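Long-range contact in laminin subunit ALPHA-1 (PDB 2JD4), which forms part of the basement-membrane protein laminin-111, its LG4-5 domain pair binding magnesium in this crystal and probably serving in anchorage to cell surfaces: residues Gly207-Leu220 and Thr316-Pro330. The protein carries 4 engineered substitutions. Sequence-based numbering, arbitrary orientation.
With MG (magnesium ion), chain D.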
loop_
_atom_site.group_PDB
_atom_site.type_symbol
_atom_site.label_atom_id
_atom_site.label_comp_id
_atom_site.label_asym_id
_atom_site.label_seq_id
_atom_site.Cartn_x
_atom_site.Cartn_y
_atom_site.Cartn_z
ATOM N N GLY A 207 -12.903 3.480 10.994
ATOM C CA GLY A 207 -12.512 2.121 11.327
ATOM C C GLY A 207 -11.078 1.834 11.735
ATOM O O GLY A 207 -10.537 2.487 12.622
ATOM N N TYR A 208 -10.462 0.855 11.071
ATOM C CA TYR A 208 -9.096 0.437 11.400
ATOM C C TYR A 208 -8.575 -0.582 10.390
ATOM O O TYR A 208 -9.296 -1.016 9.489
ATOM C CB TYR A 208 -9.109 -0.239 12.774
ATOM C CG TYR A 208 -10.031 -1.437 12.779
ATOM C CD1 TYR A 208 -9.569 -2.697 12.408
ATOM C CD2 TYR A 208 -11.393 -1.285 13.027
ATOM C CE1 TYR A 208 -10.438 -3.772 12.272
ATOM C CE2 TYR A 208 -12.271 -2.356 12.894
ATOM C CZ TYR A 208 -11.791 -3.590 12.511
ATOM O OH TYR A 208 -12.664 -4.639 12.328
ATOM N N ALA A 209 -7.316 -0.971 10.564
ATOM C CA ALA A 209 -6.695 -1.989 9.725
ATOM C C ALA A 209 -5.989 -2.935 10.692
ATOM O O ALA A 209 -5.281 -2.478 11.589
ATOM C CB ALA A 209 -5.692 -1.364 8.778
ATOM N N ALA A 210 -6.205 -4.240 10.531
ATOM C CA ALA A 210 -5.570 -5.240 11.403
ATOM C C ALA A 210 -4.598 -6.113 10.604
ATOM O O ALA A 210 -4.963 -6.678 9.568
ATOM C CB ALA A 210 -6.636 -6.111 12.077
ATOM N N LEU A 211 -3.367 -6.219 11.096
ATOM C CA LEU A 211 -2.302 -6.988 10.439
ATOM C C LEU A 211 -1.694 -8.105 11.309
ATOM O O LEU A 211 -1.734 -8.047 12.539
ATOM C CB LEU A 211 -1.173 -6.036 10.021
ATOM C CG LEU A 211 -1.332 -5.094 8.819
ATOM C CD1 LEU A 211 -2.672 -4.401 8.837
ATOM C CD2 LEU A 211 -0.199 -4.077 8.846
ATOM N N VAL A 212 -1.107 -9.100 10.649
ATOM C CA VAL A 212 -0.463 -10.229 11.322
ATOM C C VAL A 212 -1.458 -11.039 12.144
ATOM O O VAL A 212 -1.439 -11.018 13.380
ATOM C CB VAL A 212 0.676 -9.759 12.250
ATOM C CG1 VAL A 212 1.548 -10.951 12.639
ATOM C CG2 VAL A 212 1.515 -8.693 11.560
ATOM N N LYS A 213 -2.328 -11.759 11.446
ATOM C CA LYS A 213 -3.346 -12.568 12.100
ATOM C C LYS A 213 -2.751 -13.684 12.962
ATOM O O LYS A 213 -3.349 -14.084 13.960
ATOM C CB LYS A 213 -4.288 -13.166 11.050
ATOM C CG LYS A 213 -5.532 -13.809 11.633
ATOM C CD LYS A 213 -6.483 -14.262 10.537
ATOM C CE LYS A 213 -7.770 -14.832 11.117
ATOM N NZ LYS A 213 -8.720 -15.255 10.049
ATOM N N GLU A 214 -1.576 -14.182 12.585
ATOM C CA GLU A 214 -0.945 -15.253 13.352
ATOM C C GLU A 214 -0.386 -14.757 14.689
ATOM O O GLU A 214 -0.040 -15.557 15.562
ATOM C CB GLU A 214 0.166 -15.930 12.535
ATOM C CG GLU A 214 1.381 -15.064 12.229
ATOM C CD GLU A 214 1.165 -14.114 11.064
ATOM O OE1 GLU A 214 2.154 -13.480 10.633
ATOM O OE2 GLU A 214 0.017 -13.998 10.580
ATOM N N GLY A 215 -0.297 -13.438 14.841
ATOM C CA GLY A 215 0.197 -12.869 16.085
ATOM C C GLY A 215 1.606 -12.309 16.044
ATOM O O GLY A 215 2.497 -12.879 15.412
ATOM N N TYR A 216 1.806 -11.185 16.725
ATOM C CA TYR A 216 3.114 -10.545 16.781
ATOM C C TYR A 216 3.580 -10.535 18.235
ATOM O O TYR A 216 2.789 -10.270 19.142
ATOM C CB TYR A 216 3.035 -9.103 16.259
ATOM C CG TYR A 216 4.396 -8.474 16.022
ATOM C CD1 TYR A 216 5.149 -8.802 14.889
ATOM C CD2 TYR A 216 4.958 -7.603 16.955
ATOM C CE1 TYR A 216 6.430 -8.283 14.697
ATOM C CE2 TYR A 216 6.240 -7.079 16.774
ATOM C CZ TYR A 216 6.970 -7.426 15.642
ATOM O OH TYR A 216 8.241 -6.926 15.466
ATOM N N LYS A 217 4.858 -10.833 18.453
ATOM C CA LYS A 217 5.420 -10.853 19.804
ATOM C C LYS A 217 6.384 -9.688 20.001
ATOM O O LYS A 217 7.477 -9.684 19.434
ATOM C CB LYS A 217 6.168 -12.169 20.048
ATOM C CG LYS A 217 5.302 -13.413 19.948
ATOM C CD LYS A 217 6.132 -14.671 20.156
ATOM C CE LYS A 217 5.299 -15.922 19.946
ATOM N NZ LYS A 217 6.109 -17.157 20.126
ATOM N N VAL A 218 5.991 -8.709 20.809
ATOM C CA VAL A 218 6.841 -7.551 21.052
ATOM C C VAL A 218 8.117 -7.946 21.795
ATOM O O VAL A 218 9.220 -7.562 21.403
ATOM C CB VAL A 218 6.090 -6.473 21.859
ATOM C CG1 VAL A 218 7.007 -5.310 22.157
ATOM C CG2 VAL A 218 4.871 -5.992 21.066
ATOM N N ARG A 219 7.959 -8.713 22.869
ATOM C CA ARG A 219 9.091 -9.169 23.667
ATOM C C ARG A 219 9.860 -8.008 24.299
ATOM O O ARG A 219 9.260 -7.043 24.766
ATOM C CB ARG A 219 10.035 -10.021 22.809
ATOM C CG ARG A 219 9.318 -11.086 21.988
ATOM C CD ARG A 219 8.652 -12.139 22.857
ATOM N NE ARG A 219 9.541 -13.258 23.157
ATOM C CZ ARG A 219 10.029 -14.091 22.242
ATOM N NH1 ARG A 219 9.719 -13.938 20.961
ATOM N NH2 ARG A 219 10.827 -15.085 22.609
ATOM N N LEU A 220 11.188 -8.094 24.299
ATOM C CA LEU A 220 12.012 -7.059 24.924
ATOM C C LEU A 220 12.327 -5.809 24.109
ATOM O O LEU A 220 12.220 -4.693 24.617
ATOM C CB LEU A 220 13.334 -7.663 25.415
ATOM C CG LEU A 220 13.292 -8.661 26.575
ATOM C CD1 LEU A 220 12.544 -9.918 26.167
ATOM C CD2 LEU A 220 14.714 -9.003 26.984
ATOM N N THR A 316 10.492 -6.894 31.881
ATOM C CA THR A 316 10.910 -6.158 30.691
ATOM C C THR A 316 10.335 -6.666 29.371
ATOM O O THR A 316 10.468 -6.003 28.343
ATOM C CB THR A 316 12.448 -6.151 30.565
ATOM O OG1 THR A 316 12.935 -7.500 30.580
ATOM C CG2 THR A 316 13.072 -5.374 31.713
ATOM N N SER A 317 9.703 -7.833 29.389
ATOM C CA SER A 317 9.143 -8.388 28.163
ATOM C C SER A 317 7.649 -8.132 28.000
ATOM O O SER A 317 6.856 -8.411 28.899
ATOM C CB SER A 317 9.408 -9.894 28.102
ATOM O OG SER A 317 8.795 -10.482 26.966
ATOM N N ALA A 318 7.270 -7.573 26.854
ATOM C CA ALA A 318 5.863 -7.324 26.560
ATOM C C ALA A 318 5.451 -8.579 25.814
ATOM O O ALA A 318 5.604 -8.681 24.594
ATOM C CB ALA A 318 5.705 -6.103 25.676
ATOM N N ASP A 319 4.942 -9.546 26.561
ATOM C CA ASP A 319 4.560 -10.814 25.974
ATOM C C ASP A 319 3.243 -10.807 25.232
ATOM O O ASP A 319 2.243 -11.345 25.704
ATOM C CB ASP A 319 4.571 -11.894 27.052
ATOM C CG ASP A 319 5.935 -12.035 27.694
ATOM O OD1 ASP A 319 6.896 -12.394 26.977
ATOM O OD2 ASP A 319 6.053 -11.765 28.904
ATOM N N THR A 320 3.256 -10.181 24.060
ATOM C CA THR A 320 2.079 -10.125 23.213
ATOM C C THR A 320 2.223 -11.284 22.241
ATOM O O THR A 320 3.306 -11.848 22.084
ATOM C CB THR A 320 2.017 -8.817 22.395
ATOM O OG1 THR A 320 3.050 -8.822 21.399
ATOM C CG2 THR A 320 2.202 -7.611 23.303
ATOM N N ASN A 321 1.122 -11.636 21.596
ATOM C CA ASN A 321 1.100 -12.710 20.615
ATOM C C ASN A 321 -0.228 -12.464 19.937
ATOM O O ASN A 321 -1.074 -13.355 19.841
ATOM C CB ASN A 321 1.104 -14.077 21.308
ATOM C CG ASN A 321 1.572 -15.192 20.392
ATOM O OD1 ASN A 321 1.626 -16.357 20.788
ATOM N ND2 ASN A 321 1.919 -14.838 19.158
ATOM N N ASP A 322 -0.394 -11.230 19.467
ATOM C CA ASP A 322 -1.641 -10.811 18.851
ATOM C C ASP A 322 -1.461 -9.925 17.621
ATOM O O ASP A 322 -0.353 -9.494 17.306
ATOM C CB ASP A 322 -2.466 -10.086 19.911
ATOM C CG ASP A 322 -2.662 -10.929 21.163
ATOM O OD1 ASP A 322 -3.776 -11.444 21.368
ATOM O OD2 ASP A 322 -1.695 -11.089 21.933
ATOM N N PRO A 323 -2.561 -9.659 16.896
ATOM C CA PRO A 323 -2.495 -8.821 15.696
ATOM C C PRO A 323 -2.126 -7.373 15.988
ATOM O O PRO A 323 -2.232 -6.900 17.120
ATOM C CB PRO A 323 -3.906 -8.944 15.107
ATOM C CG PRO A 323 -4.354 -10.297 15.579
ATOM C CD PRO A 323 -3.881 -10.304 17.010
ATOM N N ILE A 324 -1.684 -6.674 14.950
ATOM C CA ILE A 324 -1.317 -5.274 15.072
ATOM C C ILE A 324 -2.476 -4.444 14.532
ATOM O O ILE A 324 -2.811 -4.530 13.349
ATOM C CB ILE A 324 -0.054 -4.944 14.245
ATOM C CG1 ILE A 324 1.137 -5.766 14.746
ATOM C CG2 ILE A 324 0.258 -3.454 14.346
ATOM C CD1 ILE A 324 2.395 -5.574 13.913
ATOM N N TYR A 325 -3.088 -3.650 15.399
ATOM C CA TYR A 325 -4.202 -2.804 14.993
ATOM C C TYR A 325 -3.709 -1.410 14.654
ATOM O O TYR A 325 -3.057 -0.758 15.467
ATOM C CB TYR A 325 -5.270 -2.763 16.094
ATOM C CG TYR A 325 -6.164 -3.985 16.061
ATOM C CD1 TYR A 325 -5.746 -5.200 16.609
ATOM C CD2 TYR A 325 -7.382 -3.956 15.377
ATOM C CE1 TYR A 325 -6.517 -6.363 16.463
ATOM C CE2 TYR A 325 -8.158 -5.104 15.226
ATOM C CZ TYR A 325 -7.716 -6.307 15.767
ATOM O OH TYR A 325 -8.463 -7.451 15.586
ATOM N N VAL A 326 -4.013 -0.966 13.435
ATOM C CA VAL A 326 -3.576 0.345 12.969
ATOM C C VAL A 326 -4.719 1.328 12.739
ATOM O O VAL A 326 -5.690 1.014 12.061
ATOM C CB VAL A 326 -2.785 0.218 11.646
ATOM C CG1 VAL A 326 -2.219 1.570 11.261
ATOM C CG2 VAL A 326 -1.674 -0.823 11.793
ATOM N N GLY A 327 -4.598 2.518 13.319
ATOM C CA GLY A 327 -5.620 3.539 13.137
ATOM C C GLY A 327 -6.891 3.411 13.960
ATOM O O GLY A 327 -7.803 4.235 13.816
ATOM N N GLY A 328 -6.962 2.395 14.818
ATOM C CA GLY A 328 -8.149 2.191 15.642
ATOM C C GLY A 328 -8.368 0.722 15.961
ATOM O O GLY A 328 -7.479 -0.100 15.737
ATOM N N TYR A 329 -9.544 0.381 16.482
ATOM C CA TYR A 329 -9.856 -1.005 16.819
ATOM C C TYR A 329 -11.319 -1.160 17.227
ATOM O O TYR A 329 -11.905 -0.250 17.821
ATOM C CB TYR A 329 -8.931 -1.503 17.946
ATOM C CG TYR A 329 -9.004 -0.721 19.244
ATOM C CD1 TYR A 329 -9.731 -1.205 20.331
ATOM C CD2 TYR A 329 -8.342 0.496 19.386
ATOM C CE1 TYR A 329 -9.797 -0.495 21.531
ATOM C CE2 TYR A 329 -8.401 1.217 20.584
ATOM C CZ TYR A 329 -9.129 0.716 21.649
ATOM O OH TYR A 329 -9.193 1.426 22.832
ATOM N N PRO A 330 -11.931 -2.319 16.908
ATOM C CA PRO A 330 -13.333 -2.579 17.246
ATOM C C PRO A 330 -13.529 -2.807 18.745
ATOM O O PRO A 330 -12.599 -3.217 19.437
ATOM C CB PRO A 330 -13.667 -3.805 16.401
ATOM C CG PRO A 330 -12.376 -4.540 16.370
ATOM C CD PRO A 330 -11.360 -3.444 16.145
HETATM MG MG MG D . 4.769 -10.950 30.495
HETATM O O HOH W 1 6.481 -9.765 31.108
HETATM O O HOH W 2 3.367 -12.280 29.992
HETATM O O HOH W 3 3.588 -10.003 32.132
#
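Antiparallel strands 207-212 and 322-326 pair within the beta sandwich of the LG5 domain, Ala209 facing Val326 and Leu211 facing Ile324 in hydrogen-bonded pairs. Val326 N gives Ala209 O a nearly straight bond of 2.7 Å. On one face of this ladder, Ala210 CB lies over the Tyr325 ring in a CH-pi contact, 4.0 Å from its centroid. The Tyr208 ring, inclined at 46° to that of Tyr325, brings CD1 to Tyr325 CD2. With CG between backbone N and carbonyl carbon (chi1 59°), it takes Pro330 CD over one face, while CB nears the buried, partnerless Gly328 O. Were this tyrosine an alanine, Pro330 CD and the Tyr325 edge would probably lose their aromatic neighbour, and Asp369 the hydroxyl it bonds. Past the type I turn Val212-Gly215, a classic bulge sets Asn321 and Asp322 against Tyr216. Thr320 OG1 bridges the two segments, donating to Tyr216 O (2.7 Å) and accepting from Val218 N (3.0 Å). Beyond it Arg219 pairs with Ala318, next to Asp319, whose OD2 binds magnesium with Asp246 and three waters, one donating to Ser317 O. Strand 207-212 also pairs with strand 369-374, and strand 322-326 with strand 235-241, whose Leu238 and Ile240 pack against Ile324.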